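Local coordinates for MerB2 (Bacillus megaterium, PDB 5C17), which probably acts as an organomercurial lyase, splitting carbon-mercury bonds, and here holds a mercury(II) ion, at residues I119-V132 with H169-E183. Sequence-based numbering, arbitrary orientation. Where two conformers were deposited one is given.
Sequences IHSRCAYTGEPIEV and HYFSSVEHANKWKEE
The Tyr125 ring lies against helix 174-183, with Trp180 N and Lys179 CB over one face and the Glu183 carboxylate at its edge. Tyr170 takes Ile130 CG2 over a face and Ser121 OG near its ring plane, while Thr126 CG2 sits over a face of the His176 ring, 3.8 Å from its centroid, a CH-pi contact. The contact sets the beta-hairpin of strands 119-122 and 129-132, part of the large antiparallel sheet, and the loop at its end against strand 169-171, an edge of the three-stranded sheet, and helix 174-183, so the hairpin's connecting loop joins the two sheets of the alkylmercury lyase family domain. With CG anti to the backbone N (chi1 -169°), the Tyr125 ring is carried over the helix surface from His176 to Glu183, and its OH donates to Glu183 OE1 at 2.8 Å, arriving from above the carboxylate plane. An alanine here would probably leave that carboxylate without its hydroxyl donor and uncover Lys179 CB and Trp180 CB. The axes of the short segments 169-171 and 119-122 run at 85° to each other, and Ala124 N bonds to Tyr170 O at 3.0 Å. A water joins Arg122 O to Tyr170 N. Farther in, Tyr170 OH bonds to Thr106 of helix 103-113 and Ser121 OG to Asn89. Ser172 OG shares a 2.7 Å hydrogen bond with His176 ND1, and Thr126 OG1, which closes an ST turn by accepting from Glu128 N, donates to the anti lone pair of Glu128 OE2. Buried Cys123 SG gathers backbone donors from both segments: Thr126 N at 3.3 Å and, across the contact, Ser172 N at 3.2 Å.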
loop_
_atom_site.group_PDB
_atom_site.type_symbol
_atom_site.label_atom_id
_atom_site.label_comp_id
_atom_site.label_asym_id
_atom_site.label_seq_id
_atom_site.Cartn_x
_atom_site.Cartn_y
_atom_site.Cartn_z
ATOM N N ILE A 119 -3.574 -12.091 6.245
ATOM C CA ILE A 119 -2.284 -11.606 5.781
ATOM C C ILE A 119 -1.215 -12.642 6.066
ATOM O O ILE A 119 -1.142 -13.161 7.182
ATOM C CB ILE A 119 -1.888 -10.291 6.538
ATOM C CG1 ILE A 119 -2.932 -9.201 6.285
ATOM C CG2 ILE A 119 -0.464 -9.825 6.168
ATOM C CD1 ILE A 119 -2.935 -8.114 7.328
ATOM N N HIS A 120 -0.381 -12.902 5.062
ATOM C CA HIS A 120 0.815 -13.716 5.244
ATOM C C HIS A 120 2.006 -12.919 4.744
ATOM O O HIS A 120 1.984 -12.391 3.632
ATOM C CB HIS A 120 0.712 -15.054 4.501
ATOM C CG HIS A 120 1.816 -16.013 4.829
ATOM N ND1 HIS A 120 3.092 -15.879 4.330
ATOM C CD2 HIS A 120 1.835 -17.122 5.610
ATOM C CE1 HIS A 120 3.852 -16.859 4.790
ATOM N NE2 HIS A 120 3.111 -17.631 5.566
ATOM N N SER A 121 3.032 -12.839 5.583
ATOM C CA SER A 121 4.225 -12.082 5.245
ATOM C C SER A 121 5.443 -12.724 5.886
ATOM O O SER A 121 5.381 -13.886 6.290
ATOM C CB SER A 121 4.059 -10.622 5.661
ATOM O OG SER A 121 5.104 -9.804 5.165
ATOM N N ARG A 122 6.529 -11.966 5.976
ATOM C CA ARG A 122 7.810 -12.470 6.476
ATOM C C ARG A 122 8.465 -11.437 7.361
ATOM O O ARG A 122 8.387 -10.253 7.088
ATOM C CB ARG A 122 8.770 -12.769 5.318
ATOM C CG ARG A 122 8.338 -13.903 4.404
ATOM C CD ARG A 122 8.622 -15.234 5.019
ATOM N NE ARG A 122 8.029 -16.321 4.256
ATOM C CZ ARG A 122 8.139 -17.602 4.582
ATOM N NH1 ARG A 122 8.872 -17.957 5.636
ATOM N NH2 ARG A 122 7.539 -18.535 3.866
ATOM N N CYS A 123 9.156 -11.895 8.402
ATOM C CA CYS A 123 10.011 -11.011 9.180
ATOM C C CYS A 123 11.198 -10.616 8.320
ATOM O O CYS A 123 11.901 -11.474 7.796
ATOM C CB CYS A 123 10.521 -11.704 10.442
ATOM S SG CYS A 123 11.667 -10.705 11.427
ATOM N N ALA A 124 11.428 -9.315 8.179
ATOM C CA ALA A 124 12.528 -8.820 7.362
ATOM C C ALA A 124 13.888 -9.183 7.944
ATOM O O ALA A 124 14.897 -9.109 7.238
ATOM C CB ALA A 124 12.424 -7.325 7.166
ATOM N N TYR A 125 13.940 -9.557 9.214
ATOM C CA TYR A 125 15.191 -10.005 9.807
ATOM C C TYR A 125 15.338 -11.522 9.743
ATOM O O TYR A 125 16.255 -12.027 9.103
ATOM C CB TYR A 125 15.368 -9.501 11.233
ATOM C CG TYR A 125 16.774 -9.734 11.733
ATOM C CD1 TYR A 125 17.862 -9.118 11.115
ATOM C CD2 TYR A 125 17.027 -10.571 12.802
ATOM C CE1 TYR A 125 19.148 -9.329 11.545
ATOM C CE2 TYR A 125 18.338 -10.786 13.253
ATOM C CZ TYR A 125 19.383 -10.151 12.628
ATOM O OH TYR A 125 20.685 -10.362 13.049
ATOM N N THR A 126 14.442 -12.262 10.382
ATOM C CA THR A 126 14.650 -13.693 10.526
ATOM C C THR A 126 14.181 -14.531 9.356
ATOM O O THR A 126 14.563 -15.686 9.245
ATOM C CB THR A 126 13.930 -14.259 11.742
ATOM O OG1 THR A 126 12.531 -14.275 11.477
ATOM C CG2 THR A 126 14.247 -13.468 13.008
ATOM N N GLY A 127 13.320 -13.971 8.507
ATOM C CA GLY A 127 12.731 -14.726 7.420
ATOM C C GLY A 127 11.554 -15.601 7.823
ATOM O O GLY A 127 10.962 -16.278 6.983
ATOM N N GLU A 128 11.195 -15.599 9.099
ATOM C CA GLU A 128 10.120 -16.468 9.557
ATOM C C GLU A 128 8.760 -15.958 9.053
ATOM O O GLU A 128 8.604 -14.772 8.749
ATOM C CB GLU A 128 10.113 -16.554 11.077
ATOM C CG GLU A 128 9.572 -15.333 11.783
ATOM C CD GLU A 128 9.886 -15.382 13.266
ATOM O OE1 GLU A 128 9.034 -15.849 14.036
ATOM O OE2 GLU A 128 11.013 -15.006 13.645
ATOM N N PRO A 129 7.764 -16.856 8.977
ATOM C CA PRO A 129 6.447 -16.414 8.503
ATOM C C PRO A 129 5.716 -15.571 9.549
ATOM O O PRO A 129 5.828 -15.813 10.750
ATOM C CB PRO A 129 5.713 -17.734 8.239
ATOM C CG PRO A 129 6.387 -18.724 9.147
ATOM C CD PRO A 129 7.811 -18.308 9.222
ATOM N N ILE A 130 4.958 -14.598 9.065
ATOM C CA ILE A 130 4.091 -13.748 9.871
ATOM C C ILE A 130 2.668 -13.920 9.359
ATOM O O ILE A 130 2.445 -13.899 8.146
ATOM C CB ILE A 130 4.545 -12.286 9.754
ATOM C CG1 ILE A 130 5.919 -12.161 10.452
ATOM C CG2 ILE A 130 3.490 -11.308 10.329
ATOM C CD1 ILE A 130 6.490 -10.831 10.454
ATOM N N GLU A 131 1.733 -14.140 10.273
ATOM C CA GLU A 131 0.319 -14.269 9.938
ATOM C C GLU A 131 -0.485 -13.320 10.807
ATOM O O GLU A 131 -0.310 -13.282 12.026
ATOM C CB GLU A 131 -0.165 -15.702 10.138
ATOM C CG GLU A 131 0.546 -16.672 9.207
ATOM C CD GLU A 131 -0.181 -17.999 9.047
ATOM O OE1 GLU A 131 0.096 -18.701 8.055
ATOM O OE2 GLU A 131 -1.024 -18.344 9.904
ATOM N N VAL A 132 -1.350 -12.549 10.168
ATOM C CA VAL A 132 -2.216 -11.600 10.849
ATOM C C VAL A 132 -3.591 -11.721 10.224
ATOM O O VAL A 132 -3.703 -11.794 9.002
ATOM C CB VAL A 132 -1.728 -10.144 10.692
ATOM C CG1 VAL A 132 -2.661 -9.195 11.410
ATOM C CG2 VAL A 132 -0.309 -9.991 11.235
ATOM N N HIS A 169 8.904 -2.460 6.695
ATOM C CA HIS A 169 9.009 -3.876 6.973
ATOM C C HIS A 169 8.165 -4.341 8.152
ATOM O O HIS A 169 7.813 -3.611 9.036
ATOM C CB HIS A 169 10.473 -4.196 7.352
ATOM C CG HIS A 169 11.484 -3.693 6.382
ATOM N ND1 HIS A 169 11.571 -4.150 5.090
ATOM C CD2 HIS A 169 12.459 -2.782 6.533
ATOM C CE1 HIS A 169 12.553 -3.521 4.485
ATOM N NE2 HIS A 169 13.092 -2.679 5.334
ATOM N N TYR A 170 7.850 -5.624 8.098
ATOM C CA TYR A 170 7.332 -6.378 9.231
ATOM C C TYR A 170 8.569 -6.940 9.942
ATOM O O TYR A 170 9.496 -7.372 9.335
ATOM C CB TYR A 170 6.458 -7.578 8.839
ATOM C CG TYR A 170 4.941 -7.345 8.773
ATOM C CD1 TYR A 170 4.213 -6.929 9.865
ATOM C CD2 TYR A 170 4.248 -7.604 7.617
ATOM C CE1 TYR A 170 2.869 -6.773 9.798
ATOM C CE2 TYR A 170 2.892 -7.425 7.542
ATOM C CZ TYR A 170 2.200 -6.999 8.642
ATOM O OH TYR A 170 0.862 -6.820 8.648
ATOM N N PHE A 171 8.514 -6.922 11.258
ATOM C CA PHE A 171 9.485 -7.579 12.116
ATOM C C PHE A 171 8.729 -8.489 13.098
ATOM O O PHE A 171 7.687 -8.147 13.628
ATOM C CB PHE A 171 10.446 -6.631 12.856
ATOM C CG PHE A 171 11.463 -6.006 11.951
ATOM C CD1 PHE A 171 12.477 -6.765 11.409
ATOM C CD2 PHE A 171 11.377 -4.672 11.578
ATOM C CE1 PHE A 171 13.373 -6.219 10.540
ATOM C CE2 PHE A 171 12.303 -4.108 10.710
ATOM C CZ PHE A 171 13.300 -4.897 10.199
ATOM N N SER A 172 9.308 -9.645 13.373
ATOM C CA SER A 172 8.709 -10.607 14.285
ATOM C C SER A 172 8.649 -10.120 15.729
ATOM O O SER A 172 7.870 -10.637 16.506
ATOM C CB SER A 172 9.513 -11.903 14.227
ATOM O OG SER A 172 10.902 -11.657 14.332
ATOM N N SER A 173 9.496 -9.150 16.073
ATOM C CA SER A 173 9.537 -8.550 17.401
ATOM C C SER A 173 10.338 -7.270 17.331
ATOM O O SER A 173 11.106 -7.059 16.392
ATOM C CB SER A 173 10.203 -9.480 18.419
ATOM O OG SER A 173 11.584 -9.611 18.126
ATOM N N VAL A 174 10.203 -6.441 18.358
ATOM C CA VAL A 174 11.056 -5.256 18.461
ATOM C C VAL A 174 12.524 -5.675 18.636
ATOM O O VAL A 174 13.424 -5.035 18.104
ATOM C CB VAL A 174 10.615 -4.333 19.620
ATOM C CG1 VAL A 174 11.608 -3.177 19.793
ATOM C CG2 VAL A 174 9.193 -3.802 19.367
ATOM N N GLU A 175 12.754 -6.743 19.391
ATOM C CA GLU A 175 14.109 -7.209 19.610
ATOM C C GLU A 175 14.758 -7.591 18.270
ATOM O O GLU A 175 15.916 -7.292 18.023
ATOM C CB GLU A 175 14.113 -8.372 20.604
ATOM C CG GLU A 175 13.697 -7.989 22.042
ATOM C CD GLU A 175 12.226 -7.637 22.211
ATOM O OE1 GLU A 175 11.371 -8.209 21.507
ATOM O OE2 GLU A 175 11.919 -6.776 23.067
ATOM N N HIS A 176 13.996 -8.209 17.375
ATOM C CA HIS A 176 14.547 -8.548 16.063
ATOM C C HIS A 176 14.690 -7.321 15.156
ATOM O O HIS A 176 15.668 -7.212 14.415
ATOM C CB HIS A 176 13.730 -9.664 15.413
ATOM C CG HIS A 176 13.945 -10.995 16.058
ATOM N ND1 HIS A 176 13.042 -12.029 15.964
ATOM C CD2 HIS A 176 14.988 -11.466 16.782
ATOM C CE1 HIS A 176 13.510 -13.076 16.623
ATOM N NE2 HIS A 176 14.686 -12.758 17.131
ATOM N N ALA A 177 13.752 -6.381 15.247
ATOM C CA ALA A 177 13.906 -5.105 14.565
ATOM C C ALA A 177 15.219 -4.441 14.985
ATOM O O ALA A 177 15.943 -3.866 14.162
ATOM C CB ALA A 177 12.727 -4.190 14.857
ATOM N N ASN A 178 15.519 -4.512 16.278
ATOM C CA ASN A 178 16.748 -3.905 16.786
ATOM C C ASN A 178 18.022 -4.577 16.289
ATOM O O ASN A 178 19.019 -3.901 16.054
ATOM C CB ASN A 178 16.725 -3.842 18.315
ATOM C CG ASN A 178 15.783 -2.785 18.824
ATOM O OD1 ASN A 178 15.429 -1.853 18.093
ATOM N ND2 ASN A 178 15.362 -2.914 20.072
ATOM N N LYS A 179 17.995 -5.895 16.138
ATOM C CA LYS A 179 19.119 -6.607 15.525
ATOM C C LYS A 179 19.323 -6.133 14.093
ATOM O O LYS A 179 20.447 -5.882 13.664
ATOM C CB LYS A 179 18.907 -8.121 15.557
ATOM C CG LYS A 179 18.971 -8.715 16.946
ATOM C CD LYS A 179 18.849 -10.238 16.941
ATOM C CE LYS A 179 20.100 -10.947 16.432
ATOM N NZ LYS A 179 19.917 -12.428 16.499
ATOM N N TRP A 180 18.226 -5.982 13.363
ATOM C CA TRP A 180 18.291 -5.503 11.992
ATOM C C TRP A 180 18.847 -4.087 11.959
ATOM O O TRP A 180 19.719 -3.771 11.148
ATOM C CB TRP A 180 16.901 -5.582 11.355
ATOM C CG TRP A 180 16.784 -4.987 9.991
ATOM C CD1 TRP A 180 16.982 -5.622 8.797
ATOM C CD2 TRP A 180 16.423 -3.643 9.676
ATOM N NE1 TRP A 180 16.765 -4.752 7.759
ATOM C CE2 TRP A 180 16.425 -3.527 8.272
ATOM C CE3 TRP A 180 16.090 -2.524 10.447
ATOM C CZ2 TRP A 180 16.102 -2.330 7.621
ATOM C CZ3 TRP A 180 15.780 -1.344 9.805
ATOM C CH2 TRP A 180 15.787 -1.254 8.406
ATOM N N LYS A 181 18.376 -3.249 12.876
ATOM C CA LYS A 181 18.835 -1.870 12.933
ATOM C C LYS A 181 20.340 -1.770 13.155
ATOM O O LYS A 181 20.990 -0.895 12.591
ATOM C CB LYS A 181 18.137 -1.121 14.049
ATOM C CG LYS A 181 16.792 -0.560 13.692
ATOM C CD LYS A 181 16.234 0.261 14.850
ATOM C CE LYS A 181 17.230 1.322 15.305
ATOM N NZ LYS A 181 16.588 2.537 15.885
ATOM N N GLU A 182 20.882 -2.644 14.002
ATOM C CA GLU A 182 22.314 -2.655 14.288
ATOM C C GLU A 182 23.118 -2.906 13.023
ATOM O O GLU A 182 24.227 -2.392 12.867
ATOM C CB GLU A 182 22.625 -3.710 15.354
ATOM C CG GLU A 182 22.522 -3.145 16.767
ATOM C CD GLU A 182 22.430 -4.209 17.849
ATOM O OE1 GLU A 182 21.307 -4.665 18.153
ATOM O OE2 GLU A 182 23.486 -4.571 18.410
ATOM N N GLU A 183 22.541 -3.676 12.109
ATOM C CA GLU A 183 23.197 -4.023 10.853
ATOM C C GLU A 183 22.936 -2.995 9.755
ATOM O O GLU A 183 23.570 -3.038 8.702
ATOM C CB GLU A 183 22.724 -5.402 10.394
ATOM C CG GLU A 183 23.160 -6.518 11.313
ATOM C CD GLU A 183 22.603 -7.857 10.900
ATOM O OE1 GLU A 183 22.559 -8.775 11.751
ATOM O OE2 GLU A 183 22.203 -7.992 9.720
HETATM O O HOH W 1 8.716 -7.608 6.031
#